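Local coordinates for protein beta-hydroxyacid dehydrogenase, 3-hydroxyisobutyrate dehydrogenase (Saccharomonospora xinjiangensis XJ-54, PDB 6GRL) that reduces imines with S selectivity and is associated with reductive amination, probably drawing the hydride from a bound NADPH, at residues A[31-36]-A[57-62]; A[42-47]-A[166-171]; A[115-120]-A[131-136]; A[173-178]-A[183-188]. All coordinates share one frame; numbering follows the deposited sequence. Where two conformers were deposited one is given.

Contact 1: residues A[31-36]-A[57-62]; sequences MGSAIA and RPLVEA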
loop_
_atom_site.group_PDB
_atom_site.type_symbol
_atom_site.label_atom_id
_atom_site.label_comp_id
_atom_site.label_asym_id
_atom_site.label_seq_id
_atom_site.Cartn_x
_atom_site.Cartn_y
_atom_site.Cartn_z
ATOM N N MET A 31 -12.903 -7.930 4.181
ATOM C CA MET A 31 -12.740 -7.007 3.061
ATOM C C MET A 31 -13.545 -7.461 1.848
ATOM O O MET A 31 -14.230 -6.653 1.211
ATOM C CB MET A 31 -11.259 -6.864 2.709
ATOM C CG MET A 31 -10.972 -5.775 1.684
ATOM S SD MET A 31 -11.388 -4.118 2.264
ATOM C CE MET A 31 -9.985 -3.765 3.320
ATOM N N GLY A 32 -13.470 -8.751 1.513
ATOM C CA GLY A 32 -14.198 -9.247 0.355
ATOM C C GLY A 32 -15.699 -9.067 0.481
ATOM O O GLY A 32 -16.380 -8.748 -0.497
ATOM N N SER A 33 -16.236 -9.269 1.687
ATOM C CA SER A 33 -17.661 -9.045 1.907
ATOM C C SER A 33 -18.019 -7.575 1.743
ATOM O O SER A 33 -19.068 -7.245 1.177
ATOM C CB SER A 33 -18.070 -9.541 3.294
ATOM O OG SER A 33 -17.928 -10.947 3.398
ATOM N N ALA A 34 -17.160 -6.677 2.232
ATOM C CA ALA A 34 -17.417 -5.248 2.086
ATOM C C ALA A 34 -17.358 -4.823 0.624
ATOM O O ALA A 34 -18.125 -3.956 0.192
ATOM C CB ALA A 34 -16.419 -4.445 2.920
ATOM N N ILE A 35 -16.454 -5.426 -0.149
ATOM C CA ILE A 35 -16.377 -5.125 -1.574
ATOM C C ILE A 35 -17.616 -5.644 -2.293
ATOM O O ILE A 35 -18.218 -4.940 -3.114
ATOM C CB ILE A 35 -15.083 -5.708 -2.169
ATOM C CG1 ILE A 35 -13.876 -4.916 -1.662
ATOM C CG2 ILE A 35 -15.137 -5.708 -3.690
ATOM C CD1 ILE A 35 -12.562 -5.632 -1.827
ATOM N N ALA A 36 -18.017 -6.882 -1.995
ATOM C CA ALA A 36 -19.223 -7.433 -2.604
ATOM C C ALA A 36 -20.449 -6.607 -2.241
ATOM O O ALA A 36 -21.309 -6.355 -3.092
ATOM C CB ALA A 36 -19.408 -8.890 -2.180
ATOM N N ARG A 57 -24.274 -16.248 2.721
ATOM C CA ARG A 57 -25.666 -15.994 3.091
ATOM C C ARG A 57 -25.973 -14.521 3.333
ATOM O O ARG A 57 -26.995 -14.039 2.814
ATOM C CB ARG A 57 -26.037 -16.848 4.308
ATOM C CG ARG A 57 -26.008 -18.343 4.043
ATOM C CD ARG A 57 -26.120 -19.133 5.336
ATOM N NE ARG A 57 -26.053 -20.572 5.102
ATOM C CZ ARG A 57 -25.902 -21.477 6.062
ATOM N NH1 ARG A 57 -25.797 -21.092 7.327
ATOM N NH2 ARG A 57 -25.852 -22.768 5.759
ATOM N N PRO A 58 -25.177 -13.757 4.094
ATOM C CA PRO A 58 -25.507 -12.331 4.253
ATOM C C PRO A 58 -25.434 -11.552 2.953
ATOM O O PRO A 58 -26.221 -10.618 2.755
ATOM C CB PRO A 58 -24.467 -11.837 5.270
ATOM C CG PRO A 58 -23.991 -13.065 5.963
ATOM C CD PRO A 58 -24.013 -14.132 4.917
ATOM N N LEU A 59 -24.514 -11.914 2.055
ATOM C CA LEU A 59 -24.433 -11.228 0.770
ATOM C C LEU A 59 -25.631 -11.564 -0.110
ATOM O O LEU A 59 -26.151 -10.694 -0.818
ATOM C CB LEU A 59 -23.127 -11.590 0.064
ATOM C CG LEU A 59 -21.933 -10.667 0.317
ATOM C CD1 LEU A 59 -22.312 -9.223 0.031
ATOM C CD2 LEU A 59 -21.408 -10.822 1.737
ATOM N N VAL A 60 -26.084 -12.820 -0.075
ATOM C CA VAL A 60 -27.255 -13.212 -0.857
ATOM C C VAL A 60 -28.498 -12.486 -0.359
ATOM O O VAL A 60 -29.338 -12.043 -1.153
ATOM C CB VAL A 60 -27.432 -14.742 -0.817
ATOM C CG1 VAL A 60 -28.777 -15.145 -1.408
ATOM C CG2 VAL A 60 -26.297 -15.426 -1.561
ATOM N N GLU A 61 -28.633 -12.346 0.963
ATOM C CA GLU A 61 -29.762 -11.601 1.512
ATOM C C GLU A 61 -29.734 -10.143 1.074
ATOM O O GLU A 61 -30.792 -9.528 0.893
ATOM C CB GLU A 61 -29.762 -11.706 3.039
ATOM C CG GLU A 61 -30.805 -10.838 3.727
ATOM C CD GLU A 61 -32.224 -11.265 3.407
ATOM O OE1 GLU A 61 -32.454 -12.479 3.221
ATOM O OE2 GLU A 61 -33.110 -10.386 3.339
ATOM N N ALA A 62 -28.539 -9.577 0.885
ATOM C CA ALA A 62 -28.426 -8.197 0.433
ATOM C C ALA A 62 -28.758 -8.039 -1.045
ATOM O O ALA A 62 -28.999 -6.912 -1.494
ATOM C CB ALA A 62 -27.019 -7.666 0.709
#
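L59 carries this contact alone on its side, reaching from helix 57-62 to two residues of helix 30-41 that lie one turn apart, S33 and A36. The buried surface is small, 128 Å² in total, and the helices approach to 7.2 Å between the CA atoms of S33 and L59. The apolar part is the closer one. CD1 of L59 rests 3.7 Å from CB of A36, which points at the opposing helix, and CG of L59 follows at 4.0 Å from the same CB. The other methyl diverges toward the preceding turn, where CD2 of L59 stands 3.9 Å from CB of S33. Chi1 of L59, -92°, lies about 30° from a staggered value, a modest twist that accompanies this placement. The polar part does not cross the interface. OG of S33 also comes to 3.9 Å from CD2 of L59, but its hydrogen bond goes to the carbonyl O of G29, just before the helix begins. G32 beside it belongs to a GxGxxG sequence consistent with a Rossmann dinucleotide-binding turn. The contact is thus van der Waals, between methyl groups and a hydroxyl already bonded to the turn that leads into its helix; nothing directional crosses between the two segments, so side-chain shape governs how L59 seats between S33 and A36.

Contact 2: residues A[42-47]-A[166-171]; sequences RGHRTT and LRELGG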
loop_
_atom_site.group_PDB
_atom_site.type_symbol
_atom_site.label_atom_id
_atom_site.label_comp_id
_atom_site.label_asym_id
_atom_site.label_seq_id
_atom_site.Cartn_x
_atom_site.Cartn_y
_atom_site.Cartn_z
ATOM N N ARG A 42 -24.652 -0.870 -5.515
ATOM C CA ARG A 42 -24.572 -0.039 -6.709
ATOM C C ARG A 42 -25.342 -0.623 -7.887
ATOM O O ARG A 42 -25.225 -0.109 -9.005
ATOM C CB ARG A 42 -23.108 0.183 -7.101
ATOM C CG ARG A 42 -22.337 1.085 -6.147
ATOM C CD ARG A 42 -23.060 2.403 -5.914
ATOM N NE ARG A 42 -22.786 3.375 -6.968
ATOM C CZ ARG A 42 -21.740 4.195 -6.978
ATOM N NH1 ARG A 42 -20.860 4.163 -5.987
ATOM N NH2 ARG A 42 -21.572 5.046 -7.980
ATOM N N GLY A 43 -26.120 -1.681 -7.666
ATOM C CA GLY A 43 -26.953 -2.250 -8.703
ATOM C C GLY A 43 -26.309 -3.318 -9.559
ATOM O O GLY A 43 -26.964 -3.825 -10.479
ATOM N N HIS A 44 -25.056 -3.679 -9.295
ATOM C CA HIS A 44 -24.410 -4.722 -10.077
ATOM C C HIS A 44 -25.016 -6.083 -9.770
ATOM O O HIS A 44 -25.259 -6.424 -8.608
ATOM C CB HIS A 44 -22.911 -4.772 -9.780
ATOM C CG HIS A 44 -22.176 -3.513 -10.114
ATOM N ND1 HIS A 44 -21.633 -3.277 -11.359
ATOM C CD2 HIS A 44 -21.879 -2.428 -9.361
ATOM C CE1 HIS A 44 -21.041 -2.097 -11.361
ATOM N NE2 HIS A 44 -21.176 -1.561 -10.161
ATOM N N ARG A 45 -25.274 -6.859 -10.818
ATOM C CA ARG A 45 -25.610 -8.271 -10.651
ATOM C C ARG A 45 -24.368 -8.974 -10.125
ATOM O O ARG A 45 -23.464 -9.320 -10.887
ATOM C CB ARG A 45 -26.081 -8.879 -11.968
ATOM C CG ARG A 45 -26.388 -10.366 -11.882
ATOM C CD ARG A 45 -27.003 -10.884 -13.173
ATOM N NE ARG A 45 -26.022 -10.976 -14.252
ATOM C CZ ARG A 45 -25.190 -11.999 -14.425
ATOM N NH1 ARG A 45 -25.214 -13.026 -13.587
ATOM N NH2 ARG A 45 -24.332 -11.993 -15.436
ATOM N N THR A 46 -24.313 -9.169 -8.812
ATOM C CA THR A 46 -23.108 -9.627 -8.134
ATOM C C THR A 46 -23.206 -11.104 -7.786
ATOM O O THR A 46 -24.174 -11.538 -7.152
ATOM C CB THR A 46 -22.869 -8.798 -6.872
ATOM O OG1 THR A 46 -22.877 -7.406 -7.214
ATOM C CG2 THR A 46 -21.534 -9.150 -6.234
ATOM N N THR A 47 -22.202 -11.869 -8.204
ATOM C CA THR A 47 -22.085 -13.283 -7.882
ATOM C C THR A 47 -20.896 -13.476 -6.954
ATOM O O THR A 47 -19.795 -12.997 -7.243
ATOM C CB THR A 47 -21.920 -14.125 -9.149
ATOM O OG1 THR A 47 -23.035 -13.893 -10.020
ATOM C CG2 THR A 47 -21.844 -15.607 -8.801
ATOM N N LEU A 166 -14.156 0.742 -10.434
ATOM C CA LEU A 166 -13.205 0.682 -9.328
ATOM C C LEU A 166 -13.445 1.803 -8.322
ATOM O O LEU A 166 -13.284 1.599 -7.113
ATOM C CB LEU A 166 -11.776 0.742 -9.864
ATOM C CG LEU A 166 -11.390 -0.339 -10.874
ATOM C CD1 LEU A 166 -9.986 -0.093 -11.406
ATOM C CD2 LEU A 166 -11.499 -1.724 -10.252
ATOM N N ARG A 167 -13.827 2.992 -8.796
ATOM C CA ARG A 167 -14.036 4.110 -7.882
ATOM C C ARG A 167 -15.291 3.952 -7.036
ATOM O O ARG A 167 -15.506 4.756 -6.123
ATOM C CB ARG A 167 -14.086 5.435 -8.650
ATOM C CG ARG A 167 -15.300 5.606 -9.543
ATOM C CD ARG A 167 -15.517 7.066 -9.918
ATOM N NE ARG A 167 -14.654 7.478 -11.022
ATOM C CZ ARG A 167 -15.098 7.897 -12.202
ATOM N NH1 ARG A 167 -16.401 7.962 -12.439
ATOM N NH2 ARG A 167 -14.238 8.250 -13.148
ATOM N N GLU A 168 -16.121 2.944 -7.315
ATOM C CA GLU A 168 -17.232 2.624 -6.429
ATOM C C GLU A 168 -16.762 2.063 -5.095
ATOM O O GLU A 168 -17.553 2.016 -4.148
ATOM C CB GLU A 168 -18.177 1.627 -7.106
ATOM C CG GLU A 168 -18.762 2.114 -8.425
ATOM C CD GLU A 168 -19.660 1.084 -9.085
ATOM O OE1 GLU A 168 -19.740 -0.053 -8.576
ATOM O OE2 GLU A 168 -20.288 1.412 -10.114
ATOM N N LEU A 169 -15.501 1.642 -5.000
ATOM C CA LEU A 169 -14.952 1.119 -3.757
ATOM C C LEU A 169 -14.232 2.176 -2.931
ATOM O O LEU A 169 -13.977 1.944 -1.744
ATOM C CB LEU A 169 -13.990 -0.035 -4.056
ATOM C CG LEU A 169 -14.554 -1.170 -4.914
ATOM C CD1 LEU A 169 -13.500 -2.240 -5.159
ATOM C CD2 LEU A 169 -15.791 -1.770 -4.259
ATOM N N GLY A 170 -13.906 3.314 -3.524
ATOM C CA GLY A 170 -13.187 4.365 -2.834
ATOM C C GLY A 170 -12.355 5.160 -3.821
ATOM O O GLY A 170 -12.540 5.070 -5.031
ATOM N N GLY A 171 -11.436 5.953 -3.273
ATOM C CA GLY A 171 -10.500 6.679 -4.114
ATOM C C GLY A 171 -9.560 5.721 -4.832
ATOM O O GLY A 171 -9.102 4.729 -4.268
HETATM O O HOH W 1 -23.320 1.674 -10.611
#
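E168 is the residue of 166-171 that meets the other segment, touching both R42 and H44. The approach to it begins at L166, the last residue of helix 156-166, where a type I turn starts; L166 itself packs on F152. At E168 the side chain runs out extended, chi2 178°, and brings its carboxylate end-on to the imidazole. NE2 of H44 donates to both oxygens: to OE1 of E168 at 2.6 Å, bent to 136°, and to OE2 of E168 at 3.1 Å and a straighter 156°. Both oxygens offer their syn lone pairs, and OE2 lies close to the ring plane while OE1 is tilted from it. ND1 of H44 is bonded to the carbonyl O of D21, consistent with a ring protonated on both nitrogens and drawn to the negative carboxylate. R42 and H44 flank G43, whose positive phi closes helix 30-41 in a Schellman motif, so this Rossmann-type domain joins the turn after its first helix to the loop before its last strand. In one of two R42 conformers the guanidinium lies over E168, CZ of R42 standing 3.9 Å from CG of E168. There NH2 of R42 and OE2 of E168 are 4.4 Å apart, by charge alone, so both are doubtful as constant features. A water donates to O of R42 and OE2 of E168, 3.1 Å from each. Next comes L169, whose N closes the turn on O of L166 and whose side chain packs on A38 and L150, before G170 leads into strand 171-174.

Contact 3: residues A[115-120]-A[131-136]; sequences SQARSN and YLDGKI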
loop_
_atom_site.group_PDB
_atom_site.type_symbol
_atom_site.label_atom_id
_atom_site.label_comp_id
_atom_site.label_asym_id
_atom_site.label_seq_id
_atom_site.Cartn_x
_atom_site.Cartn_y
_atom_site.Cartn_z
ATOM N N SER A 115 6.411 -9.380 -7.380
ATOM C CA SER A 115 6.678 -10.516 -8.254
ATOM C C SER A 115 5.432 -11.373 -8.441
ATOM O O SER A 115 5.173 -11.872 -9.542
ATOM C CB SER A 115 7.828 -11.354 -7.693
ATOM O OG SER A 115 7.517 -11.851 -6.404
ATOM N N GLN A 116 4.644 -11.551 -7.377
ATOM C CA GLN A 116 3.422 -12.342 -7.491
ATOM C C GLN A 116 2.404 -11.658 -8.395
ATOM O O GLN A 116 1.729 -12.321 -9.192
ATOM C CB GLN A 116 2.835 -12.600 -6.103
ATOM C CG GLN A 116 3.564 -13.691 -5.330
ATOM C CD GLN A 116 3.380 -13.580 -3.827
ATOM O OE1 GLN A 116 2.906 -12.566 -3.316
ATOM N NE2 GLN A 116 3.759 -14.632 -3.111
ATOM N N ALA A 117 2.286 -10.331 -8.294
ATOM C CA ALA A 117 1.372 -9.605 -9.171
ATOM C C ALA A 117 1.787 -9.738 -10.630
ATOM O O ALA A 117 0.936 -9.902 -11.513
ATOM C CB ALA A 117 1.309 -8.132 -8.762
ATOM N N ARG A 118 3.094 -9.678 -10.901
ATOM C CA ARG A 118 3.578 -9.849 -12.266
ATOM C C ARG A 118 3.327 -11.268 -12.761
ATOM O O ARG A 118 2.988 -11.472 -13.934
ATOM C CB ARG A 118 5.065 -9.495 -12.340
ATOM C CG ARG A 118 5.357 -8.052 -11.946
ATOM C CD ARG A 118 6.839 -7.715 -12.011
ATOM N NE ARG A 118 7.083 -6.340 -11.582
ATOM C CZ ARG A 118 7.824 -5.995 -10.533
ATOM N NH1 ARG A 118 8.419 -6.923 -9.795
ATOM N NH2 ARG A 118 7.977 -4.714 -10.228
ATOM N N SER A 119 3.477 -12.259 -11.880
ATOM C CA SER A 119 3.174 -13.634 -12.263
ATOM C C SER A 119 1.686 -13.812 -12.538
ATOM O O SER A 119 1.303 -14.514 -13.483
ATOM C CB SER A 119 3.637 -14.600 -11.173
ATOM O OG SER A 119 3.175 -15.915 -11.429
ATOM N N ASN A 120 0.832 -13.180 -11.726
ATOM C CA ASN A 120 -0.608 -13.263 -11.947
ATOM C C ASN A 120 -0.991 -12.687 -13.304
ATOM O O ASN A 120 -1.868 -13.224 -13.991
ATOM C CB ASN A 120 -1.361 -12.528 -10.835
ATOM C CG ASN A 120 -1.202 -13.187 -9.482
ATOM O OD1 ASN A 120 -0.859 -14.362 -9.384
ATOM N ND2 ASN A 120 -1.466 -12.429 -8.424
ATOM N N TYR A 131 -5.654 -8.121 -16.752
ATOM C CA TYR A 131 -5.330 -8.221 -15.336
ATOM C C TYR A 131 -5.012 -6.851 -14.763
ATOM O O TYR A 131 -4.226 -6.095 -15.343
ATOM C CB TYR A 131 -4.147 -9.169 -15.107
ATOM C CG TYR A 131 -3.765 -9.322 -13.652
ATOM C CD1 TYR A 131 -4.475 -10.173 -12.813
ATOM C CD2 TYR A 131 -2.695 -8.613 -13.117
ATOM C CE1 TYR A 131 -4.131 -10.313 -11.483
ATOM C CE2 TYR A 131 -2.343 -8.749 -11.788
ATOM C CZ TYR A 131 -3.067 -9.598 -10.976
ATOM O OH TYR A 131 -2.718 -9.739 -9.655
ATOM N N LEU A 132 -5.624 -6.541 -13.624
ATOM C CA LEU A 132 -5.282 -5.365 -12.840
ATOM C C LEU A 132 -4.976 -5.812 -11.421
ATOM O O LEU A 132 -5.719 -6.614 -10.845
ATOM C CB LEU A 132 -6.418 -4.335 -12.836
ATOM C CG LEU A 132 -6.683 -3.574 -14.134
ATOM C CD1 LEU A 132 -7.986 -2.796 -14.031
ATOM C CD2 LEU A 132 -5.525 -2.642 -14.456
ATOM N N ASP A 133 -3.879 -5.309 -10.868
ATOM C CA ASP A 133 -3.529 -5.567 -9.480
ATOM C C ASP A 133 -3.871 -4.340 -8.650
ATOM O O ASP A 133 -3.497 -3.218 -9.010
ATOM C CB ASP A 133 -2.049 -5.913 -9.333
ATOM C CG ASP A 133 -1.759 -6.655 -8.047
ATOM O OD1 ASP A 133 -1.243 -6.031 -7.095
ATOM O OD2 ASP A 133 -2.064 -7.863 -7.983
ATOM N N GLY A 134 -4.584 -4.556 -7.554
ATOM C CA GLY A 134 -4.986 -3.469 -6.686
ATOM C C GLY A 134 -4.593 -3.729 -5.246
ATOM O O GLY A 134 -4.529 -4.869 -4.792
ATOM N N LYS A 135 -4.326 -2.638 -4.532
ATOM C CA LYS A 135 -4.003 -2.687 -3.111
ATOM C C LYS A 135 -4.847 -1.655 -2.380
ATOM O O LYS A 135 -4.954 -0.507 -2.825
ATOM C CB LYS A 135 -2.509 -2.439 -2.873
ATOM C CG LYS A 135 -1.611 -3.508 -3.485
ATOM C CD LYS A 135 -1.756 -4.838 -2.757
ATOM C CE LYS A 135 -1.075 -5.972 -3.512
ATOM N NZ LYS A 135 -1.944 -6.544 -4.582
ATOM N N ILE A 136 -5.436 -2.063 -1.258
ATOM C CA ILE A 136 -6.433 -1.267 -0.548
ATOM C C ILE A 136 -5.804 -0.646 0.690
ATOM O O ILE A 136 -5.129 -1.331 1.468
ATOM C CB ILE A 136 -7.654 -2.122 -0.167
ATOM C CG1 ILE A 136 -8.307 -2.709 -1.420
ATOM C CG2 ILE A 136 -8.657 -1.299 0.632
ATOM C CD1 ILE A 136 -9.331 -3.784 -1.123
#
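Y131 lies with one ring face against N120 while its hydroxyl turns to D133, and this is the dense side of the contact. Chi1 of Y131, -180°, sets the ring opposite the backbone N and out toward the helix. CB of N120 comes to 3.4 Å from CZ of Y131, and the backbone C of N120 sits above the centre of the ring. From an oblique direction, O of A117 approaches CE2 of Y131 to 3.5 Å. The methyl of A117 meets the carboxylate, its CB standing 3.5 Å from OD2 of D133. That carboxylate is held at both ends: OH of Y131 donates to the anti lone pair of OD2 of D133 at 2.6 Å, and NZ of K135 forms a salt bridge to OD1 of D133 at 2.7 Å. Since N108 bonds to OH of Y131 and T110 O to NZ of K135, these buried polar groups are satisfied. The chain here is a beta-alpha-beta unit, strand 105-108, helix 114-126 and strand 130-137, with the helix lying over the sheet. Axes of the short segments pass 8.9 Å apart and run nearly antiparallel at 157°, as expected where a helix returns the chain to the next parallel strand. On the looser side, S115 is exposed and Q116, R118 and S119 are partly so, none of them touching the strand. R118 instead forms a salt bridge with D178.

Contact 4: residues A[173-178]-A[183-188]; sequences AYHGED and AVEFLA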
loop_
_atom_site.group_PDB
_atom_site.type_symbol
_atom_site.label_atom_id
_atom_site.label_comp_id
_atom_site.label_asym_id
_atom_site.label_seq_id
_atom_site.Cartn_x
_atom_site.Cartn_y
_atom_site.Cartn_z
ATOM N N ALA A 173 -6.222 5.297 -7.787
ATOM C CA ALA A 173 -5.068 5.894 -8.442
ATOM C C ALA A 173 -4.359 4.818 -9.251
ATOM O O ALA A 173 -4.263 3.667 -8.816
ATOM C CB ALA A 173 -4.102 6.521 -7.429
ATOM N N TYR A 174 -3.875 5.196 -10.430
ATOM C CA TYR A 174 -3.168 4.292 -11.327
ATOM C C TYR A 174 -1.676 4.586 -11.280
ATOM O O TYR A 174 -1.261 5.749 -11.309
ATOM C CB TYR A 174 -3.691 4.435 -12.759
ATOM C CG TYR A 174 -3.030 3.525 -13.770
ATOM C CD1 TYR A 174 -3.310 2.165 -13.800
ATOM C CD2 TYR A 174 -2.136 4.031 -14.706
ATOM C CE1 TYR A 174 -2.710 1.332 -14.729
ATOM C CE2 TYR A 174 -1.533 3.207 -15.637
ATOM C CZ TYR A 174 -1.824 1.859 -15.645
ATOM O OH TYR A 174 -1.225 1.037 -16.572
ATOM N N HIS A 175 -0.865 3.526 -11.214
ATOM C CA HIS A 175 0.563 3.683 -10.984
ATOM C C HIS A 175 1.445 3.296 -12.163
ATOM O O HIS A 175 2.618 3.681 -12.178
ATOM C CB HIS A 175 0.993 2.873 -9.752
ATOM C CG HIS A 175 0.733 3.575 -8.455
ATOM N ND1 HIS A 175 -0.443 3.426 -7.750
ATOM C CD2 HIS A 175 1.489 4.445 -7.745
ATOM C CE1 HIS A 175 -0.396 4.165 -6.657
ATOM N NE2 HIS A 175 0.765 4.794 -6.629
ATOM N N GLY A 176 0.935 2.562 -13.136
ATOM C CA GLY A 176 1.714 2.274 -14.325
ATOM C C GLY A 176 1.393 0.905 -14.887
ATOM O O GLY A 176 0.586 0.152 -14.347
ATOM N N GLU A 177 2.068 0.598 -16.000
ATOM C CA GLU A 177 1.811 -0.643 -16.725
ATOM C C GLU A 177 2.381 -1.856 -16.004
ATOM O O GLU A 177 1.797 -2.944 -16.072
ATOM C CB GLU A 177 2.391 -0.553 -18.136
ATOM C CG GLU A 177 1.846 0.596 -18.966
ATOM C CD GLU A 177 0.624 0.204 -19.769
ATOM O OE1 GLU A 177 0.269 -0.994 -19.763
ATOM O OE2 GLU A 177 0.022 1.090 -20.410
ATOM N N ASP A 178 3.520 -1.697 -15.334
ATOM C CA ASP A 178 4.108 -2.784 -14.561
ATOM C C ASP A 178 3.109 -3.276 -13.523
ATOM O O ASP A 178 2.739 -2.536 -12.606
ATOM C CB ASP A 178 5.399 -2.300 -13.896
ATOM C CG ASP A 178 6.105 -3.385 -13.092
ATOM O OD1 ASP A 178 5.628 -4.539 -13.049
ATOM O OD2 ASP A 178 7.156 -3.072 -12.492
ATOM N N ALA A 183 1.760 -3.165 -5.738
ATOM C CA ALA A 183 2.366 -3.870 -4.614
ATOM C C ALA A 183 3.614 -3.149 -4.120
ATOM O O ALA A 183 3.881 -3.119 -2.913
ATOM C CB ALA A 183 2.698 -5.306 -5.016
ATOM N N VAL A 184 4.394 -2.570 -5.039
ATOM C CA VAL A 184 5.548 -1.766 -4.640
ATOM C C VAL A 184 5.095 -0.576 -3.805
ATOM O O VAL A 184 5.659 -0.288 -2.743
ATOM C CB VAL A 184 6.340 -1.306 -5.877
ATOM C CG1 VAL A 184 7.424 -0.313 -5.472
ATOM C CG2 VAL A 184 6.950 -2.492 -6.588
ATOM N N GLU A 185 4.066 0.131 -4.278
ATOM C CA GLU A 185 3.554 1.290 -3.555
ATOM C C GLU A 185 3.097 0.906 -2.154
ATOM O O GLU A 185 3.420 1.588 -1.173
ATOM C CB GLU A 185 2.405 1.924 -4.342
ATOM C CG GLU A 185 1.862 3.210 -3.745
ATOM C CD GLU A 185 2.714 4.416 -4.082
ATOM O OE1 GLU A 185 3.484 4.347 -5.063
ATOM O OE2 GLU A 185 2.604 5.437 -3.371
ATOM N N PHE A 186 2.350 -0.194 -2.041
ATOM C CA PHE A 186 1.818 -0.605 -0.746
ATOM C C PHE A 186 2.938 -0.960 0.225
ATOM O O PHE A 186 2.987 -0.445 1.347
ATOM C CB PHE A 186 0.865 -1.788 -0.926
ATOM C CG PHE A 186 0.155 -2.193 0.335
ATOM C CD1 PHE A 186 -1.026 -1.574 0.710
ATOM C CD2 PHE A 186 0.668 -3.196 1.144
ATOM C CE1 PHE A 186 -1.684 -1.946 1.870
ATOM C CE2 PHE A 186 0.016 -3.570 2.305
ATOM C CZ PHE A 186 -1.161 -2.945 2.668
ATOM N N LEU A 187 3.851 -1.841 -0.193
ATOM C CA LEU A 187 4.910 -2.285 0.707
ATOM C C LEU A 187 5.833 -1.136 1.093
ATOM O O LEU A 187 6.323 -1.077 2.227
ATOM C CB LEU A 187 5.710 -3.418 0.067
ATOM C CG LEU A 187 4.980 -4.745 -0.146
ATOM C CD1 LEU A 187 5.922 -5.773 -0.751
ATOM C CD2 LEU A 187 4.378 -5.258 1.156
ATOM N N ALA A 188 6.086 -0.210 0.165
ATOM C CA ALA A 188 6.965 0.911 0.481
ATOM C C ALA A 188 6.310 1.867 1.468
ATOM O O ALA A 188 6.960 2.332 2.412
ATOM C CB ALA A 188 7.359 1.649 -0.795
#
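E185 leans against H175 along the whole length of its side chain, so the path from CB to the carboxylate describes the contact. CB of E185 lies over one face of the imidazole as a CH-pi contact, 4.3 Å from the centroid of the H175 ring and 20° off its normal. With chi1 at -175°, CG leaves opposite the backbone N, bringing CG of E185 to 3.5 Å from NE2 of H175. A bend at chi2 then brings the carboxylate back to the same nitrogen, CD of E185 standing 3.2 Å from NE2 of H175. OE1 of E185 is likewise 3.2 Å from NE2 of H175 and 3.3 Å from CD2 of H175, yet the angle is too poor for a hydrogen bond. Ring and carboxylate planes differ by 31°, an inclined overlap rather than an in-plane pairing. OE2 has its partner elsewhere, NE2 of Q189 one turn further along the helix. Near the surface, the two segments bury 93 Å² in total. H175 comes next to Y174 of the edge strand 171-174 and keeps a backbone bond to F152 of strand 149-154. E185 belongs to the long helix 181-209, introduced by D178, which caps N of G180; in that helix A183 and F186 rest on K135 of strand 130-137, and A183, V184 and L187 on P114 of helix 114-126.

In the fold
Contacts 1, 2 and 3 lie within the dinucleotide-binding domain, while contact 4 joins its last strand to helix 181-209, which leads into the C-terminal domain. Along the chain, contacts 1 and 2 interleave, contact 3 is nested inside the loop closed by contact 2, and contact 4 follows. Contact centres 1 and 2 are about 12 Å apart and meet where I35 packs on L169; I136 of contact 3 packs on M31 and I35. Contacts 3 and 4, centres about 9 Å apart, adjoin where O of I136 packs against the F186 ring. Contacts 2, 3 and 4 all reach one mixed sheet, so the four run from the domain's first helices, past its sheet, to the helix that leaves it.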